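Side-chain contacts in DNA annealing helicase and endonuclease ZRANB3 (Homo sapiens, PDB 5MKW), which anneals complementary DNA strands using ATP and cuts DNA as an endonuclease to preserve stalled replication forks, the present chain being its C-terminal HNH domain: residues A[30-33]-A[34-37]; A[59-62]-A[63-66]; A[36-39]-A[40-43]. All coordinates share one frame; numbering follows the deposited sequence.

Contact 1 (A[30-33]-A[34-37])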
loop_
_atom_site.group_PDB
_atom_site.type_symbol
_atom_site.label_atom_id
_atom_site.label_comp_id
_atom_site.label_asym_id
_atom_site.label_seq_id
_atom_site.Cartn_x
_atom_site.Cartn_y
_atom_site.Cartn_z
ATOM N N LEU A 30 -1.411 -12.897 -1.173
ATOM C CA LEU A 30 -2.734 -12.607 -1.774
ATOM C C LEU A 30 -2.644 -12.188 -3.273
ATOM O O LEU A 30 -3.454 -12.618 -4.109
ATOM C CB LEU A 30 -3.467 -11.528 -0.973
ATOM C CG LEU A 30 -4.958 -11.347 -1.385
ATOM C CD1 LEU A 30 -5.753 -12.644 -1.092
ATOM C CD2 LEU A 30 -5.554 -10.140 -0.668
ATOM N N PHE A 31 -1.701 -11.330 -3.599
ATOM C CA PHE A 31 -1.432 -10.953 -5.006
ATOM C C PHE A 31 -1.281 -12.208 -5.877
ATOM O O PHE A 31 -1.899 -12.318 -6.936
ATOM C CB PHE A 31 -0.137 -10.096 -5.134
ATOM C CG PHE A 31 0.369 -10.007 -6.552
ATOM C CD1 PHE A 31 -0.416 -9.398 -7.554
ATOM C CD2 PHE A 31 1.528 -10.666 -6.943
ATOM C CE1 PHE A 31 -0.051 -9.453 -8.899
ATOM C CE2 PHE A 31 1.902 -10.714 -8.279
ATOM C CZ PHE A 31 1.100 -10.105 -9.262
ATOM N N LEU A 32 -0.435 -13.140 -5.444
ATOM C CA LEU A 32 -0.152 -14.311 -6.289
ATOM C C LEU A 32 -1.400 -15.161 -6.454
ATOM O O LEU A 32 -1.643 -15.689 -7.524
ATOM C CB LEU A 32 0.964 -15.170 -5.710
ATOM C CG LEU A 32 2.321 -14.511 -5.624
ATOM C CD1 LEU A 32 3.231 -15.314 -4.707
ATOM C CD2 LEU A 32 2.907 -14.402 -7.022
ATOM N N ARG A 33 -2.159 -15.313 -5.375
ATOM C CA ARG A 33 -3.400 -16.078 -5.415
ATOM C C ARG A 33 -4.416 -15.446 -6.387
ATOM O O ARG A 33 -5.007 -16.143 -7.244
ATOM C CB ARG A 33 -3.959 -16.207 -4.001
ATOM C CG ARG A 33 -5.356 -16.823 -3.922
ATOM C CD ARG A 33 -5.379 -18.338 -3.780
ATOM N NE ARG A 33 -6.736 -18.788 -3.472
ATOM C CZ ARG A 33 -7.578 -19.308 -4.356
ATOM N NH1 ARG A 33 -7.214 -19.496 -5.610
ATOM N NH2 ARG A 33 -8.785 -19.666 -3.964
ATOM N N LEU A 34 -4.555 -14.120 -6.325
ATOM C CA LEU A 34 -5.440 -13.418 -7.227
ATOM C C LEU A 34 -4.989 -13.486 -8.669
ATOM O O LEU A 34 -5.791 -13.712 -9.576
ATOM C CB LEU A 34 -5.703 -11.961 -6.742
ATOM C CG LEU A 34 -6.946 -12.120 -5.869
ATOM C CD1 LEU A 34 -6.813 -11.640 -4.471
ATOM C CD2 LEU A 34 -8.238 -11.642 -6.528
ATOM N N ARG A 35 -3.708 -13.270 -8.897
ATOM C CA ARG A 35 -3.169 -13.283 -10.231
ATOM C C ARG A 35 -3.544 -14.586 -10.925
ATOM O O ARG A 35 -3.902 -14.599 -12.106
ATOM C CB ARG A 35 -1.660 -13.120 -10.209
ATOM C CG ARG A 35 -1.020 -13.027 -11.585
ATOM C CD ARG A 35 0.510 -13.101 -11.494
ATOM N NE ARG A 35 0.892 -14.455 -11.110
ATOM C CZ ARG A 35 2.079 -14.791 -10.589
ATOM N NH1 ARG A 35 3.082 -13.953 -10.559
ATOM N NH2 ARG A 35 2.292 -16.023 -10.222
ATOM N N ASP A 36 -3.403 -15.682 -10.202
ATOM C CA ASP A 36 -3.514 -16.960 -10.819
ATOM C C ASP A 36 -4.896 -17.578 -10.726
ATOM O O ASP A 36 -5.127 -18.638 -11.294
ATOM C CB ASP A 36 -2.462 -17.884 -10.223
ATOM C CG ASP A 36 -1.043 -17.504 -10.626
ATOM O OD1 ASP A 36 -0.808 -16.806 -11.649
ATOM O OD2 ASP A 36 -0.132 -17.979 -9.926
ATOM N N ALA A 37 -5.800 -16.925 -10.013
ATOM C CA ALA A 37 -7.214 -17.273 -10.048
ATOM C C ALA A 37 -7.867 -16.815 -11.342
ATOM O O ALA A 37 -7.530 -15.777 -11.889
ATOM C CB ALA A 37 -7.944 -16.668 -8.875
#
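Phe31 O receives the amide of Arg35 at 2.8 Å from its N, a bond between successive turns of one helix. One residue earlier, Leu30 O takes Leu34 N in the same way, at 2.9 Å. The side chains of these pairs follow the backbone ladder. Leu30 and Leu34 lie side by side and point the same way, with Leu30 CG 3.6 Å from Leu34 CD1; that methyl also rests on Leu30 O. Phe31 and Arg35 are turned across each other instead: CB of Arg35 sits over one face of the ring, CD lies 3.8 Å from Phe31 CZ, and the guanidinium plane stands 80° from the ring. A bend at chi3 (70°) of Arg35 turns the guanidinium to where CD2 of Leu32 covers one of its faces, 3.6 Å from Arg35 NH1. Helix 27-36 comes to its end here, in the HNH domain of ZRANB3, and its last bonds slacken: Asp36 N reaches Leu32 O at 3.2 Å, and Ala37 N makes a weak bond to Arg33 O. The carboxylate of Asp36 meets Arg35 side-on in a salt bridge. NE bonds OD1 from above the carboxylate plane, while NH2 bonds OD2 on its syn side, and both oxygens stay close to the guanidinium plane, so the two bonds together restrict its rotation. Beyond the helix, Trp50, Thr51 and Phe71 touch Leu30, whereas Leu46 of helix 39-47 packs on Leu34 and Leu45 on Ala37.

Contact 2 (A[59-62]-A[63-66])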
loop_
_atom_site.group_PDB
_atom_site.type_symbol
_atom_site.label_atom_id
_atom_site.label_comp_id
_atom_site.label_asym_id
_atom_site.label_seq_id
_atom_site.Cartn_x
_atom_site.Cartn_y
_atom_site.Cartn_z
ATOM N N LEU A 59 -10.611 -2.165 -6.599
ATOM C CA LEU A 59 -11.092 -3.539 -6.630
ATOM C C LEU A 59 -11.535 -3.955 -8.040
ATOM O O LEU A 59 -11.232 -5.072 -8.493
ATOM C CB LEU A 59 -12.243 -3.746 -5.623
ATOM C CG LEU A 59 -11.820 -3.584 -4.168
ATOM C CD1 LEU A 59 -13.038 -3.608 -3.250
ATOM C CD2 LEU A 59 -10.804 -4.661 -3.768
ATOM N N ASN A 60 -12.194 -3.058 -8.778
ATOM C CA ASN A 60 -12.556 -3.388 -10.156
ATOM C C ASN A 60 -11.262 -3.622 -11.002
ATOM O O ASN A 60 -11.199 -4.513 -11.848
ATOM C CB ASN A 60 -13.378 -2.276 -10.797
ATOM C CG ASN A 60 -14.791 -2.210 -10.285
ATOM O OD1 ASN A 60 -15.310 -3.187 -9.735
ATOM N ND2 ASN A 60 -15.436 -1.073 -10.512
ATOM N N GLU A 61 -10.225 -2.841 -10.768
ATOM C CA GLU A 61 -8.961 -3.066 -11.522
ATOM C C GLU A 61 -8.309 -4.384 -11.152
ATOM O O GLU A 61 -7.684 -5.058 -11.990
ATOM C CB GLU A 61 -7.949 -1.993 -11.230
ATOM C CG GLU A 61 -8.254 -0.652 -11.860
ATOM C CD GLU A 61 -7.264 0.377 -11.376
ATOM O OE1 GLU A 61 -6.145 -0.011 -10.917
ATOM O OE2 GLU A 61 -7.625 1.575 -11.380
ATOM N N MET A 62 -8.382 -4.687 -9.871
ATOM C CA MET A 62 -7.846 -5.953 -9.351
ATOM C C MET A 62 -8.566 -7.201 -9.872
ATOM O O MET A 62 -7.973 -8.249 -9.962
ATOM C CB MET A 62 -7.860 -5.914 -7.822
ATOM C CG MET A 62 -6.835 -4.903 -7.266
ATOM S SD MET A 62 -7.155 -4.370 -5.575
ATOM C CE MET A 62 -6.357 -5.585 -4.546
ATOM N N ILE A 63 -9.867 -7.097 -10.150
ATOM C CA ILE A 63 -10.603 -8.217 -10.741
ATOM C C ILE A 63 -10.162 -8.440 -12.189
ATOM O O ILE A 63 -10.028 -9.568 -12.657
ATOM C CB ILE A 63 -12.126 -7.930 -10.653
ATOM C CG1 ILE A 63 -12.602 -8.005 -9.209
ATOM C CG2 ILE A 63 -12.912 -8.856 -11.551
ATOM C CD1 ILE A 63 -13.905 -7.265 -8.943
ATOM N N ARG A 64 -9.919 -7.339 -12.911
ATOM C CA ARG A 64 -9.551 -7.418 -14.314
ATOM C C ARG A 64 -8.113 -7.908 -14.434
ATOM O O ARG A 64 -7.799 -8.755 -15.266
ATOM C CB ARG A 64 -9.700 -6.034 -14.957
ATOM C CG ARG A 64 -9.283 -5.936 -16.409
ATOM C CD ARG A 64 -9.786 -4.616 -17.027
ATOM N NE ARG A 64 -10.732 -3.893 -16.163
ATOM C CZ ARG A 64 -10.417 -2.808 -15.467
ATOM N NH1 ARG A 64 -9.184 -2.335 -15.527
ATOM N NH2 ARG A 64 -11.318 -2.201 -14.701
ATOM N N ASN A 65 -7.227 -7.303 -13.654
ATOM C CA ASN A 65 -5.802 -7.478 -13.863
ATOM C C ASN A 65 -4.977 -7.064 -12.663
ATOM O O ASN A 65 -4.481 -5.938 -12.591
ATOM C CB ASN A 65 -5.369 -6.680 -15.085
ATOM C CG ASN A 65 -3.876 -6.843 -15.385
ATOM O OD1 ASN A 65 -3.278 -7.898 -15.140
ATOM N ND2 ASN A 65 -3.292 -5.817 -15.930
ATOM N N PRO A 66 -4.887 -7.950 -11.677
ATOM C CA PRO A 66 -4.217 -7.516 -10.465
ATOM C C PRO A 66 -2.719 -7.305 -10.731
ATOM O O PRO A 66 -2.103 -8.017 -11.556
ATOM C CB PRO A 66 -4.456 -8.666 -9.493
ATOM C CG PRO A 66 -4.781 -9.839 -10.338
ATOM C CD PRO A 66 -5.459 -9.307 -11.559
#
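Ile63 packs back onto the carbonyl of Leu59, one helical turn earlier. Its CB lies 3.7 Å from Leu59 O. With CG1 anti to the carbonyl carbon and beside the backbone N (chi1 -70°), the longer branch runs back over the preceding turn: CG1 comes to 3.3 Å from Leu59 O, and the terminal CD1 remains at 3.5 Å from this same oxygen. Leu59 O is therefore lined by aliphatic carbon while it accepts the amide of Ile63, its N at 3.0 Å. Leu46 of helix 39-47 also touches the Ile63 side chain. Arg64 is modelled in two positions; in one of them, to be taken as tentative, its guanidinium has Asn60 O and Glu61 CA over one face, with NH2 3.7 Å from Asn60 O. The carboxylate of Glu61 holds His70 through OE1. Asn65 N bonds Glu61 O at 2.8 Å, the shortest of the backbone bonds here, although Asn65 itself has already left helical backbone angles. Pro66, which has no amide hydrogen to offer, sets its ring against Met62 O, with CD 3.2 Å from that oxygen. Met62 points away from residues 63-66, although its CB still touches Ile63 N, and its side chain packs among Leu46, Leu54, His70 and Phe71. Asn65 and Pro66 thus form the C-terminal exit of helix 56-64, where the chain leaves the helix on its way to strand 72-76, the first strand of the two-stranded antiparallel sheet in this HNH domain.

Contact 3 (A[36-39]-A[40-43]); sequences DAPK and SQRK
Pro38 and Gln41 meet across the first turn of helix 39-47, which starts directly after the short link from helix 27-36 in the HNH domain. Gln41 N bonds Pro38 O at 2.9 Å, and Arg42 N follows with a bond to Lys39 O at 3.1 Å. Both bonds span three residues and tighten the turn at the helix start. The compact side is built round Arg42, which is buried. Its CG lies 3.5 Å from Pro38 O, and its chain, extended from CG to NE, passes Lys39 CA and brings the guanidinium beside the Ala37 carbonyl, whose oxygen is bonded by a glycerol, probably from the crystallisation liquor. Lys39 N stands over one face of that guanidinium, offset toward the rim. The guanidinium nitrogens are taken up by backbone oxygens of other helices: NE by Leu34 O, NH2 by Arg35 O and NH1 by Ile63 O. Three carbonyls thus fix its orientation; they lie at the C-terminal ends of two helices, whose partial negative charge probably suits the guanidinium.

The outer side is looser. Pro38 and Gln41 are both exposed, and the amide at the end of the extended Gln41 chain slants across the proline ring in simple van der Waals contact, NE2 at 3.8 Å from Pro38 CG. Ser40 OG, lodged between the backbone N and carbonyl carbon (chi1 69°), only brushes Pro38 CB at 4.0 Å. The exposed Lys43 side chain leads away from residues 36-39, and solvent enters the backbone nearby: one water donates to Lys39 O at 2.7 Å and accepts from Lys43 N at 2.9 Å.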
loop_
_atom_site.group_PDB
_atom_site.type_symbol
_atom_site.label_atom_id
_atom_site.label_comp_id
_atom_site.label_asym_id
_atom_site.label_seq_id
_atom_site.Cartn_x
_atom_site.Cartn_y
_atom_site.Cartn_z
ATOM N N ASP A 36 -3.403 -15.682 -10.202
ATOM C CA ASP A 36 -3.514 -16.960 -10.819
ATOM C C ASP A 36 -4.896 -17.578 -10.726
ATOM O O ASP A 36 -5.127 -18.638 -11.294
ATOM C CB ASP A 36 -2.462 -17.884 -10.223
ATOM C CG ASP A 36 -1.043 -17.504 -10.626
ATOM O OD1 ASP A 36 -0.808 -16.806 -11.649
ATOM O OD2 ASP A 36 -0.132 -17.979 -9.926
ATOM N N ALA A 37 -5.800 -16.925 -10.013
ATOM C CA ALA A 37 -7.214 -17.273 -10.048
ATOM C C ALA A 37 -7.867 -16.815 -11.342
ATOM O O ALA A 37 -7.530 -15.777 -11.889
ATOM C CB ALA A 37 -7.944 -16.668 -8.875
ATOM N N PRO A 38 -8.909 -17.527 -11.766
ATOM C CA PRO A 38 -9.707 -17.070 -12.897
ATOM C C PRO A 38 -10.362 -15.773 -12.545
ATOM O O PRO A 38 -10.763 -15.593 -11.403
ATOM C CB PRO A 38 -10.759 -18.173 -13.059
ATOM C CG PRO A 38 -10.105 -19.372 -12.505
ATOM C CD PRO A 38 -9.232 -18.908 -11.378
ATOM N N LYS A 39 -10.499 -14.894 -13.523
ATOM C CA LYS A 39 -11.159 -13.610 -13.267
ATOM C C LYS A 39 -12.484 -13.781 -12.526
ATOM O O LYS A 39 -12.831 -12.982 -11.643
ATOM C CB LYS A 39 -11.379 -12.816 -14.560
ATOM C CG LYS A 39 -12.302 -11.639 -14.403
ATOM C CD LYS A 39 -12.472 -10.899 -15.707
ATOM C CE LYS A 39 -13.606 -9.903 -15.596
ATOM N NZ LYS A 39 -13.183 -8.556 -16.067
ATOM N N SER A 40 -13.216 -14.843 -12.861
ATOM C CA SER A 40 -14.556 -15.036 -12.307
ATOM C C SER A 40 -14.547 -15.372 -10.808
ATOM O O SER A 40 -15.562 -15.264 -10.152
ATOM C CB SER A 40 -15.289 -16.125 -13.088
ATOM O OG SER A 40 -14.699 -17.383 -12.830
ATOM N N GLN A 41 -13.428 -15.837 -10.266
ATOM C CA GLN A 41 -13.323 -16.031 -8.808
ATOM C C GLN A 41 -12.762 -14.843 -8.022
ATOM O O GLN A 41 -12.766 -14.870 -6.806
ATOM C CB GLN A 41 -12.475 -17.246 -8.528
ATOM C CG GLN A 41 -13.116 -18.524 -9.053
ATOM C CD GLN A 41 -12.152 -19.661 -8.907
ATOM O OE1 GLN A 41 -11.170 -19.546 -8.159
ATOM N NE2 GLN A 41 -12.323 -20.695 -9.723
ATOM N N ARG A 42 -12.249 -13.827 -8.701
ATOM C CA ARG A 42 -11.469 -12.766 -8.013
ATOM C C ARG A 42 -12.299 -11.878 -7.090
ATOM O O ARG A 42 -11.897 -11.585 -5.976
ATOM C CB ARG A 42 -10.734 -11.918 -9.033
ATOM C CG ARG A 42 -9.661 -12.694 -9.769
ATOM C CD ARG A 42 -8.841 -11.785 -10.649
ATOM N NE ARG A 42 -7.689 -12.437 -11.212
ATOM C CZ ARG A 42 -7.216 -12.180 -12.426
ATOM N NH1 ARG A 42 -7.864 -11.381 -13.245
ATOM N NH2 ARG A 42 -6.169 -12.847 -12.873
ATOM N N LYS A 43 -13.526 -11.577 -7.500
ATOM C CA LYS A 43 -14.345 -10.675 -6.721
ATOM C C LYS A 43 -14.572 -11.279 -5.328
ATOM O O LYS A 43 -14.383 -10.614 -4.304
ATOM C CB LYS A 43 -15.662 -10.382 -7.448
ATOM C CG LYS A 43 -16.577 -9.374 -6.765
ATOM C CD LYS A 43 -17.897 -9.337 -7.517
ATOM C CE LYS A 43 -18.777 -8.205 -7.040
ATOM N NZ LYS A 43 -19.646 -7.705 -8.151
HETATM O O HOH W 1 -14.814 -12.250 -9.992
#

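How the contacts relate
From the N terminus, contact 1 spans the last turns of helix 27-36, and contact 3 begins where contact 1 ends, sharing Asp36 and Ala37, before entering helix 39-47. Contact 2 follows later, at the end of helix 56-64. All three are local, so none closes a long loop, and none encloses or crosses another. They meet in space: the Arg42 side chain joins contact 3 to both of the others. Contacts 1 and 2 also touch directly, with Pro66 CG against Arg35 CA. Three successive helices are thereby tied together on one side of the chain's centre.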